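Local coordinates for DUF3992 domain-containing protein (Bacillus cereus, PDB 7A02), which probably serves as the pilin subunit of endospore appendages, disulfide-linked pili on the spores of pathogenic bacilli, at residues A[48-53]-A[107-112]; A[60-65]-A[93-98]. All blocks are in the same frame, centred on the assembly; numbering follows the deposited sequence.

The two contacts are the central strand pairs of the two facing four-stranded sheets of a jelly-roll sandwich. Contact 1 (48-53 with 107-112) belongs to one sheet and contact 2 (60-65 with 93-98) to the other, with their centres about 12 Å apart. Strand 46-55 is followed in the chain by strand 60-66, and strand 94-98 by strand 104-114, which nests contact 2 inside the loop closed by contact 1. The sheets meet where Ile-62 CD1 packs 4.0 Å from Phe-108 CE1 and, more loosely, beside Leu-51. Where strand 46-55 leads on to strand 60-66, Val-53 CG2 of contact 1 lies 3.9 Å from Val-60 CG2 of contact 2. Contact 1 also reaches a second subunit; no other chain touches contact 2.

Contact 1. Residues A[48-53]-A[107-112]; sequences SGYLKV and EFCMTI
Tyr-50 and Cys-109, with Leu-51 and Phe-108 on the reverse face, mark an antiparallel strand pairing in the middle of one sheet of the jelly roll, between outer strands 19-29 and 84-90. The short segments run 4.7 Å apart at 176°. Backbone bonds join Ser-48 with Thr-111 in both directions, Tyr-50 N with Cys-109 O, and Glu-107 N with Lys-52 O; the return bond from Cys-109 N to Tyr-50 O is weak. Ser-48 O takes a second bond from Thr-111 OG1, 3.3 Å away and raised above the carbonyl plane.

A chi1 of 64° sets CG of Tyr-50 between the backbone N and the carbonyl carbon; Cys-109 CB lies over one face of the ring in a CH-pi contact, 4.0 Å from the ring centroid, while SG approaches more obliquely. On the same face of the sheet Lys-52 and Glu-107 lie side by side, pointing the same way, and the lysine bends at its far end to bring NZ to Glu-107 OE1 in a salt bridge whose modelled length is doubtfully short. On the opposite face of the sheet, Leu-51 CD1 meets Phe-108 CD1 at 3.7 Å, the two side chains crossing at a slant, and Phe-108 continues onto Phe-87 and Ile-36.

Ser-48 OG bonds Asp-21 of the second subunit, and Tyr-50 packs on Ile-25 of that subunit. The pairing therefore separates its chemistry by face: leucine, phenylalanine and methionine are buried inside the sandwich, whereas the face of Ser-48, Tyr-50, Lys-52, Glu-107, Cys-109 and Thr-111 combines a lysine-glutamate pair with an interface between subunits.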
loop_
_atom_site.group_PDB
_atom_site.type_symbol
_atom_site.label_atom_id
_atom_site.label_comp_id
_atom_site.label_asym_id
_atom_site.label_seq_id
_atom_site.Cartn_x
_atom_site.Cartn_y
_atom_site.Cartn_z
ATOM N N SER A 48 -20.654 16.955 -34.165
ATOM C CA SER A 48 -22.093 17.057 -33.984
ATOM C C SER A 48 -22.575 18.366 -34.583
ATOM O O SER A 48 -21.843 19.355 -34.602
ATOM C CB SER A 48 -22.484 17.002 -32.511
ATOM O OG SER A 48 -22.122 15.766 -31.932
ATOM N N GLY A 49 -23.804 18.370 -35.077
ATOM C CA GLY A 49 -24.340 19.595 -35.637
ATOM C C GLY A 49 -25.679 19.400 -36.302
ATOM O O GLY A 49 -26.352 18.394 -36.091
ATOM N N TYR A 50 -26.064 20.393 -37.104
ATOM C CA TYR A 50 -27.325 20.355 -37.829
ATOM C C TYR A 50 -27.144 20.976 -39.203
ATOM O O TYR A 50 -26.196 21.719 -39.454
ATOM C CB TYR A 50 -28.448 21.087 -37.084
ATOM C CG TYR A 50 -28.220 22.568 -36.904
ATOM C CD1 TYR A 50 -27.752 23.072 -35.713
ATOM C CD2 TYR A 50 -28.488 23.463 -37.923
ATOM C CE1 TYR A 50 -27.545 24.411 -35.545
ATOM C CE2 TYR A 50 -28.280 24.803 -37.762
ATOM C CZ TYR A 50 -27.809 25.270 -36.570
ATOM O OH TYR A 50 -27.601 26.612 -36.397
ATOM N N LEU A 51 -28.080 20.659 -40.089
ATOM C CA LEU A 51 -28.205 21.292 -41.391
ATOM C C LEU A 51 -29.630 21.793 -41.534
ATOM O O LEU A 51 -30.580 21.046 -41.276
ATOM C CB LEU A 51 -27.881 20.326 -42.525
ATOM C CG LEU A 51 -27.946 20.938 -43.919
ATOM C CD1 LEU A 51 -26.607 21.512 -44.294
ATOM C CD2 LEU A 51 -28.387 19.921 -44.938
ATOM N N LYS A 52 -29.772 23.053 -41.935
ATOM C CA LYS A 52 -31.066 23.689 -42.131
ATOM C C LYS A 52 -31.178 24.147 -43.574
ATOM O O LYS A 52 -30.312 24.876 -44.063
ATOM C CB LYS A 52 -31.246 24.878 -41.191
ATOM C CG LYS A 52 -32.519 25.653 -41.458
ATOM C CD LYS A 52 -32.931 26.551 -40.302
ATOM C CE LYS A 52 -31.770 27.285 -39.659
ATOM N NZ LYS A 52 -30.811 27.850 -40.646
ATOM N N VAL A 53 -32.245 23.737 -44.246
ATOM C CA VAL A 53 -32.512 24.146 -45.617
ATOM C C VAL A 53 -33.504 25.292 -45.556
ATOM O O VAL A 53 -34.666 25.105 -45.186
ATOM C CB VAL A 53 -33.043 22.986 -46.464
ATOM C CG1 VAL A 53 -33.460 23.488 -47.818
ATOM C CG2 VAL A 53 -31.982 21.930 -46.610
ATOM N N GLU A 107 -28.093 27.010 -43.920
ATOM C CA GLU A 107 -27.032 27.148 -42.934
ATOM C C GLU A 107 -26.385 25.801 -42.644
ATOM O O GLU A 107 -26.878 24.748 -43.046
ATOM C CB GLU A 107 -27.571 27.747 -41.635
ATOM C CG GLU A 107 -27.864 29.220 -41.717
ATOM C CD GLU A 107 -28.388 29.774 -40.413
ATOM O OE1 GLU A 107 -29.623 29.878 -40.267
ATOM O OE2 GLU A 107 -27.567 30.101 -39.533
ATOM N N PHE A 108 -25.262 25.846 -41.930
ATOM C CA PHE A 108 -24.548 24.628 -41.550
ATOM C C PHE A 108 -23.682 24.925 -40.340
ATOM O O PHE A 108 -22.763 25.742 -40.430
ATOM C CB PHE A 108 -23.702 24.124 -42.706
ATOM C CG PHE A 108 -22.904 22.902 -42.390
ATOM C CD1 PHE A 108 -23.510 21.668 -42.314
ATOM C CD2 PHE A 108 -21.543 22.981 -42.197
ATOM C CE1 PHE A 108 -22.778 20.545 -42.035
ATOM C CE2 PHE A 108 -20.810 21.858 -41.918
ATOM C CZ PHE A 108 -21.429 20.641 -41.838
ATOM N N CYS A 109 -23.964 24.265 -39.222
ATOM C CA CYS A 109 -23.245 24.451 -37.970
ATOM C C CYS A 109 -22.664 23.127 -37.507
ATOM O O CYS A 109 -23.311 22.086 -37.629
ATOM C CB CYS A 109 -24.164 25.012 -36.891
ATOM S SG CYS A 109 -23.531 24.875 -35.209
ATOM N N MET A 110 -21.449 23.163 -36.963
ATOM C CA MET A 110 -20.802 21.927 -36.541
ATOM C C MET A 110 -19.785 22.190 -35.442
ATOM O O MET A 110 -18.963 23.099 -35.563
ATOM C CB MET A 110 -20.126 21.247 -37.729
ATOM C CG MET A 110 -19.233 20.096 -37.357
ATOM S SD MET A 110 -18.340 19.432 -38.766
ATOM C CE MET A 110 -19.657 18.577 -39.602
ATOM N N THR A 111 -19.836 21.383 -34.384
ATOM C CA THR A 111 -18.827 21.379 -33.332
ATOM C C THR A 111 -17.973 20.127 -33.454
ATOM O O THR A 111 -18.490 19.033 -33.680
ATOM C CB THR A 111 -19.453 21.430 -31.939
ATOM O OG1 THR A 111 -20.446 20.411 -31.823
ATOM C CG2 THR A 111 -20.085 22.769 -31.687
ATOM N N ILE A 112 -16.667 20.292 -33.284
ATOM C CA ILE A 112 -15.684 19.271 -33.613
ATOM C C ILE A 112 -14.845 18.976 -32.381
ATOM O O ILE A 112 -14.332 19.899 -31.745
ATOM C CB ILE A 112 -14.783 19.728 -34.771
ATOM C CG1 ILE A 112 -15.632 20.090 -35.982
ATOM C CG2 ILE A 112 -13.786 18.664 -35.118
ATOM C CD1 ILE A 112 -15.005 21.122 -36.865
#

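Contact 2. Residues A[60-65]-A[93-98]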
loop_
_atom_site.group_PDB
_atom_site.type_symbol
_atom_site.label_atom_id
_atom_site.label_comp_id
_atom_site.label_asym_id
_atom_site.label_seq_id
_atom_site.Cartn_x
_atom_site.Cartn_y
_atom_site.Cartn_z
ATOM N N VAL A 60 -32.456 18.473 -50.278
ATOM C CA VAL A 60 -31.008 18.617 -50.329
ATOM C C VAL A 60 -30.393 17.412 -49.634
ATOM O O VAL A 60 -30.837 17.024 -48.547
ATOM C CB VAL A 60 -30.550 19.929 -49.673
ATOM C CG1 VAL A 60 -29.047 20.047 -49.725
ATOM C CG2 VAL A 60 -31.190 21.104 -50.360
ATOM N N THR A 61 -29.385 16.815 -50.261
ATOM C CA THR A 61 -28.761 15.596 -49.764
ATOM C C THR A 61 -27.358 15.896 -49.260
ATOM O O THR A 61 -26.534 16.443 -49.996
ATOM C CB THR A 61 -28.702 14.532 -50.856
ATOM O OG1 THR A 61 -30.032 14.170 -51.240
ATOM C CG2 THR A 61 -27.986 13.302 -50.351
ATOM N N ILE A 62 -27.090 15.522 -48.012
ATOM C CA ILE A 62 -25.785 15.694 -47.386
ATOM C C ILE A 62 -25.152 14.322 -47.215
ATOM O O ILE A 62 -25.819 13.371 -46.785
ATOM C CB ILE A 62 -25.896 16.439 -46.043
ATOM C CG1 ILE A 62 -24.514 16.824 -45.528
ATOM C CG2 ILE A 62 -26.672 15.643 -45.018
ATOM C CD1 ILE A 62 -24.547 17.812 -44.407
ATOM N N VAL A 63 -23.880 14.205 -47.594
ATOM C CA VAL A 63 -23.165 12.936 -47.550
ATOM C C VAL A 63 -21.819 13.142 -46.873
ATOM O O VAL A 63 -21.079 14.067 -47.223
ATOM C CB VAL A 63 -22.966 12.342 -48.956
ATOM C CG1 VAL A 63 -22.305 10.996 -48.857
ATOM C CG2 VAL A 63 -24.290 12.211 -49.666
ATOM N N PHE A 64 -21.502 12.272 -45.916
ATOM C CA PHE A 64 -20.200 12.244 -45.260
ATOM C C PHE A 64 -19.356 11.145 -45.888
ATOM O O PHE A 64 -19.815 10.009 -46.022
ATOM C CB PHE A 64 -20.338 11.983 -43.761
ATOM C CG PHE A 64 -21.132 13.020 -43.025
ATOM C CD1 PHE A 64 -22.508 13.014 -43.064
ATOM C CD2 PHE A 64 -20.500 13.983 -42.272
ATOM C CE1 PHE A 64 -23.230 13.956 -42.383
ATOM C CE2 PHE A 64 -21.223 14.923 -41.590
ATOM C CZ PHE A 64 -22.587 14.909 -41.647
ATOM N N TYR A 65 -18.123 11.475 -46.258
ATOM C CA TYR A 65 -17.238 10.557 -46.957
ATOM C C TYR A 65 -15.985 10.306 -46.142
ATOM O O TYR A 65 -15.361 11.244 -45.634
ATOM C CB TYR A 65 -16.835 11.103 -48.320
ATOM C CG TYR A 65 -17.923 11.049 -49.352
ATOM C CD1 TYR A 65 -18.409 9.841 -49.807
ATOM C CD2 TYR A 65 -18.465 12.207 -49.869
ATOM C CE1 TYR A 65 -19.400 9.787 -50.747
ATOM C CE2 TYR A 65 -19.456 12.164 -50.808
ATOM C CZ TYR A 65 -19.920 10.952 -51.246
ATOM O OH TYR A 65 -20.916 10.907 -52.190
ATOM N N ASP A 93 -13.985 12.158 -43.730
ATOM C CA ASP A 93 -12.931 12.936 -44.360
ATOM C C ASP A 93 -13.461 14.182 -45.053
ATOM O O ASP A 93 -12.854 15.248 -44.948
ATOM C CB ASP A 93 -12.181 12.046 -45.358
ATOM C CG ASP A 93 -10.934 12.698 -45.905
ATOM O OD1 ASP A 93 -10.646 13.856 -45.546
ATOM O OD2 ASP A 93 -10.230 12.042 -46.701
ATOM N N THR A 94 -14.582 14.085 -45.761
ATOM C CA THR A 94 -15.176 15.241 -46.416
ATOM C C THR A 94 -16.681 15.202 -46.228
ATOM O O THR A 94 -17.253 14.183 -45.844
ATOM C CB THR A 94 -14.856 15.291 -47.913
ATOM O OG1 THR A 94 -15.317 14.090 -48.536
ATOM C CG2 THR A 94 -13.370 15.432 -48.148
ATOM N N VAL A 95 -17.328 16.332 -46.491
ATOM C CA VAL A 95 -18.781 16.423 -46.512
ATOM C C VAL A 95 -19.192 17.121 -47.797
ATOM O O VAL A 95 -18.582 18.121 -48.187
ATOM C CB VAL A 95 -19.337 17.176 -45.288
ATOM C CG1 VAL A 95 -20.830 17.026 -45.224
ATOM C CG2 VAL A 95 -18.712 16.666 -44.019
ATOM N N THR A 96 -20.211 16.591 -48.467
ATOM C CA THR A 96 -20.702 17.199 -49.694
ATOM C C THR A 96 -22.204 17.396 -49.621
ATOM O O THR A 96 -22.923 16.620 -48.984
ATOM C CB THR A 96 -20.382 16.366 -50.937
ATOM O OG1 THR A 96 -21.199 15.192 -50.948
ATOM C CG2 THR A 96 -18.929 15.962 -50.957
ATOM N N ILE A 97 -22.668 18.444 -50.292
ATOM C CA ILE A 97 -24.090 18.739 -50.409
ATOM C C ILE A 97 -24.489 18.732 -51.877
ATOM O O ILE A 97 -23.728 19.141 -52.760
ATOM C CB ILE A 97 -24.474 20.077 -49.742
ATOM C CG1 ILE A 97 -23.751 21.241 -50.410
ATOM C CG2 ILE A 97 -24.191 20.044 -48.265
ATOM C CD1 ILE A 97 -24.245 22.580 -49.968
ATOM N N LEU A 98 -25.695 18.231 -52.128
ATOM C CA LEU A 98 -26.253 18.120 -53.469
ATOM C C LEU A 98 -27.667 18.669 -53.451
ATOM O O LEU A 98 -28.464 18.297 -52.587
ATOM C CB LEU A 98 -26.260 16.667 -53.938
ATOM C CG LEU A 98 -26.767 16.425 -55.354
ATOM C CD1 LEU A 98 -25.878 17.111 -56.350
ATOM C CD2 LEU A 98 -26.837 14.943 -55.634
#
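Tyr-65 meets two threonines of the opposing strand, Thr-94 and Thr-96. Its CB lies 3.4 Å from Thr-94 OG1, and its ring reaches diagonally to Thr-96, which it crosses at about a right angle. Thr-96 OG1 comes to 3.5 Å from Tyr-65 CE2, at the ring edge, with Thr-96 CG2 beside it. Val-63 CG1 of its own strand lies over one face of the ring, toward the rim.

On the other side of the sheet Val-95 divides its two methyls. CG2 touches Phe-64 CD2 at 3.7 Å, the two side chains lying alongside each other, and CG1 meets Ile-62 CG1 at 3.7 Å while also standing over the Phe-64 ring toward its rim.

Paired backbone bonds at Thr-61 with Leu-98 and at Val-63 with Thr-96 hold these side chains in register, all close to 2.9 Å between N and O. The pairing ends in a classic beta bulge, where Tyr-65 O accepts from both Asp-93 N and Thr-94 N, and Tyr-65 N in turn donates to Thr-94 O. Asp-93 OD2 has a weak bond from Gly-68 N, and OD1 lies close to Asp-39 OD2, a like-charge approach that might raise the proton affinity of either acid.

Further out, strands 72-79 and 34-38 flank the pair. Phe-64 meets Phe-87 of the facing sheet in a T-shaped (edge-to-face) stack, and Ile-97 packs on Trp-27. An antiparallel pair at 164°, central in a sheet of order 34-38, 94-98, 60-66, 72-79 and backed by a second four-stranded sheet, corresponds to the CHEF half of a jelly-roll sandwich.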